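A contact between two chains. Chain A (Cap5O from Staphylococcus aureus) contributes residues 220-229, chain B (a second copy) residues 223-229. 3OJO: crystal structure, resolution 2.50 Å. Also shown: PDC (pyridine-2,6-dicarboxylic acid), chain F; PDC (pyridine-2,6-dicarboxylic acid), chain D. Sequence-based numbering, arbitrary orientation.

Chain A, residues 220-229: TYRDVNIALA
Chain B (223-229) DVNIALA

Symmetric helix pairing, in which two copies of one segment meet across a near-twofold axis, is well illustrated by this contact in Cap5O. At its apolar centre A:Val224 meets its own counterpart, CG1 of A:Val224 lying 3.6 Å from CG1 of B:Val224; both valines are t and point toward the partner helix. Leucines extend the packing. CD1 of A:Leu228 sits 4.2 Å from CG2 of B:Val224, and the reciprocal pair, CG2 of A:Val224 and CD1 of B:Leu228, is separated by 4.3 Å. Both leucines adopt chi1 t and chi2 p.

The backbones are regular helices, phi near -60° and psi near -45°, with i to i+4 hydrogen bonds such as A:Leu228 N to A:Val224 O at 2.9 Å. Their axes approach to 10.6 Å and run roughly antiparallel, at 150°. The register follows: the CA atoms of A:Tyr221 and B:Leu228 are 7.5 Å apart, those of A:Leu228 and B:Val224 7.9 Å. B:Leu228 therefore also reaches the preceding turn of chain A, its CD1 a tight 3.1 Å from CG2 of A:Thr220 (m) and its CD2 3.6 Å from CA of A:Tyr221.

Beyond the valines, a pair of amides supplies the polar component. A:Asn225 and B:Asn225, both m with chi2 95°, exchange two hydrogen bonds, ND2 of each donating to OD1 of the other at 3.0 Å and 160°. Because an amide carries both donor and acceptor, identical side chains can satisfy one another reciprocally. The ring of A:Tyr221 (t, chi2 82°) lies alongside, CE1 3.1 Å from ND2 of B:Asn225.

Outside the contact, A:Arg222 points away from chain B; its NH1 forms a salt bridge with OD1 of A:Asp223 at 2.8 Å, while its NE donates to O3 of PDC chain D, also at 2.8 Å.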

# COMPACT_ATOMS: atom_id res chain seq x y z
N THR A 220 0.86 9.21 3.63
CA THR A 220 1.83 8.13 3.73
C THR A 220 1.32 6.87 3.00
O THR A 220 2.06 6.34 2.18
CB THR A 220 2.14 7.90 5.19
OG1 THR A 220 2.86 9.03 5.65
CG2 THR A 220 2.94 6.68 5.44
N TYR A 221 0.07 6.41 3.28
CA TYR A 221 -0.51 5.27 2.59
C TYR A 221 -0.48 5.53 1.09
O TYR A 221 -0.08 4.65 0.32
CB TYR A 221 -1.95 4.98 3.03
CG TYR A 221 -2.62 3.91 2.18
CD1 TYR A 221 -2.41 2.55 2.43
CD2 TYR A 221 -3.45 4.25 1.11
CE1 TYR A 221 -3.00 1.57 1.64
CE2 TYR A 221 -4.05 3.27 0.32
CZ TYR A 221 -3.82 1.93 0.59
OH TYR A 221 -4.42 0.98 -0.18
N ARG A 222 -0.91 6.72 0.69
CA ARG A 222 -0.96 7.16 -0.70
C ARG A 222 0.44 7.18 -1.36
O ARG A 222 0.64 6.52 -2.39
CB ARG A 222 -1.71 8.51 -0.80
CG ARG A 222 -2.05 8.95 -2.22
CD ARG A 222 -1.11 10.03 -2.70
NE ARG A 222 -1.65 11.36 -2.45
CZ ARG A 222 -1.14 12.25 -1.61
NH1 ARG A 222 -0.05 11.96 -0.91
NH2 ARG A 222 -1.71 13.44 -1.46
N ASP A 223 1.40 7.88 -0.76
CA ASP A 223 2.77 7.97 -1.29
C ASP A 223 3.54 6.66 -1.39
O ASP A 223 4.20 6.43 -2.40
CB ASP A 223 3.59 9.02 -0.53
CG ASP A 223 3.18 10.46 -0.82
OD1 ASP A 223 2.27 10.67 -1.67
OD2 ASP A 223 3.75 11.38 -0.18
N VAL A 224 3.48 5.83 -0.34
CA VAL A 224 4.14 4.52 -0.28
C VAL A 224 3.55 3.63 -1.38
O VAL A 224 4.29 2.91 -2.05
CB VAL A 224 4.07 3.86 1.15
CG1 VAL A 224 4.56 2.42 1.15
CG2 VAL A 224 4.85 4.68 2.18
N ASN A 225 2.21 3.69 -1.58
CA ASN A 225 1.54 2.88 -2.58
C ASN A 225 1.82 3.31 -4.03
O ASN A 225 1.98 2.44 -4.92
CB ASN A 225 0.07 2.71 -2.26
CG ASN A 225 -0.14 1.60 -1.28
OD1 ASN A 225 -0.22 1.82 -0.07
ND2 ASN A 225 -0.06 0.38 -1.75
N ILE A 226 1.95 4.63 -4.25
CA ILE A 226 2.31 5.18 -5.56
C ILE A 226 3.75 4.79 -5.85
O ILE A 226 4.05 4.32 -6.94
CB ILE A 226 2.03 6.69 -5.68
CG1 ILE A 226 0.50 6.94 -5.74
CG2 ILE A 226 2.71 7.26 -6.95
CD1 ILE A 226 0.02 8.43 -5.79
N ALA A 227 4.64 4.91 -4.82
CA ALA A 227 6.04 4.50 -4.89
C ALA A 227 6.14 3.02 -5.27
O ALA A 227 6.94 2.67 -6.13
CB ALA A 227 6.71 4.73 -3.55
N LEU A 228 5.28 2.15 -4.68
CA LEU A 228 5.23 0.72 -4.97
C LEU A 228 4.93 0.47 -6.45
O LEU A 228 5.64 -0.30 -7.08
CB LEU A 228 4.26 -0.01 -4.05
CG LEU A 228 4.03 -1.52 -4.31
CD1 LEU A 228 5.34 -2.30 -4.29
CD2 LEU A 228 3.04 -2.09 -3.32
N ALA A 229 3.90 1.15 -6.99
CA ALA A 229 3.47 1.11 -8.38
C ALA A 229 4.62 1.56 -9.30
O ALA A 229 4.95 0.88 -10.27
CB ALA A 229 2.26 2.00 -8.56
N ASP B 223 2.83 -6.99 1.81
CA ASP B 223 4.02 -6.90 2.64
C ASP B 223 4.43 -5.46 2.92
O ASP B 223 4.71 -5.13 4.06
CB ASP B 223 5.18 -7.73 2.06
CG ASP B 223 6.33 -8.00 3.03
OD1 ASP B 223 6.16 -8.83 3.92
OD2 ASP B 223 7.39 -7.38 2.87
N VAL B 224 4.47 -4.62 1.87
CA VAL B 224 4.81 -3.21 1.92
C VAL B 224 3.80 -2.46 2.82
O VAL B 224 4.19 -1.57 3.61
CB VAL B 224 4.92 -2.62 0.48
CG1 VAL B 224 5.04 -1.09 0.51
CG2 VAL B 224 6.10 -3.23 -0.31
N ASN B 225 2.50 -2.82 2.70
CA ASN B 225 1.44 -2.19 3.48
C ASN B 225 1.46 -2.59 4.98
O ASN B 225 1.19 -1.75 5.85
CB ASN B 225 0.09 -2.36 2.82
CG ASN B 225 -0.12 -1.30 1.79
OD1 ASN B 225 0.12 -1.50 0.60
ND2 ASN B 225 -0.45 -0.11 2.23
N ILE B 226 1.84 -3.84 5.25
CA ILE B 226 2.01 -4.34 6.61
C ILE B 226 3.23 -3.62 7.21
O ILE B 226 3.14 -3.16 8.34
CB ILE B 226 2.09 -5.88 6.67
CG1 ILE B 226 0.69 -6.50 6.37
CG2 ILE B 226 2.62 -6.34 8.04
CD1 ILE B 226 0.67 -8.10 6.32
N ALA B 227 4.33 -3.48 6.44
CA ALA B 227 5.54 -2.74 6.84
C ALA B 227 5.16 -1.29 7.22
O ALA B 227 5.62 -0.78 8.24
CB ALA B 227 6.55 -2.74 5.70
N LEU B 228 4.30 -0.65 6.42
CA LEU B 228 3.81 0.70 6.69
C LEU B 228 3.10 0.80 8.04
O LEU B 228 3.40 1.69 8.83
CB LEU B 228 2.93 1.20 5.53
CG LEU B 228 2.27 2.58 5.71
CD1 LEU B 228 3.29 3.66 6.03
CD2 LEU B 228 1.50 2.95 4.50
N ALA B 229 2.19 -0.14 8.32
CA ALA B 229 1.44 -0.27 9.56
C ALA B 229 2.38 -0.47 10.74
O ALA B 229 2.26 0.23 11.74
CB ALA B 229 0.47 -1.44 9.45
N1 PDC F . -5.53 11.64 -1.15
C2 PDC F . -5.60 10.30 -1.29
C3 PDC F . -5.09 9.51 -0.27
C4 PDC F . -4.53 10.15 0.84
C5 PDC F . -4.42 11.52 0.94
C6 PDC F . -4.94 12.24 -0.10
C7 PDC F . -6.26 9.76 -2.49
O1 PDC F . -6.69 10.57 -3.28
O2 PDC F . -6.36 8.46 -2.70
C8 PDC F . -4.95 13.70 -0.16
O3 PDC F . -4.46 14.30 0.76
O4 PDC F . -5.55 14.32 -1.24
N1 PDC D . -6.28 13.42 -5.24
C2 PDC D . -7.20 13.54 -6.20
C3 PDC D . -6.86 13.29 -7.57
C4 PDC D . -5.52 12.97 -7.90
C5 PDC D . -4.56 12.88 -6.88
C6 PDC D . -4.98 13.09 -5.54
C7 PDC D . -8.57 13.88 -5.80
O1 PDC D . -8.83 14.01 -4.61
O2 PDC D . -9.54 14.02 -6.72
C8 PDC D . -4.07 13.01 -4.41
O3 PDC D . -2.86 12.73 -4.53
O4 PDC D . -4.74 13.30 -3.24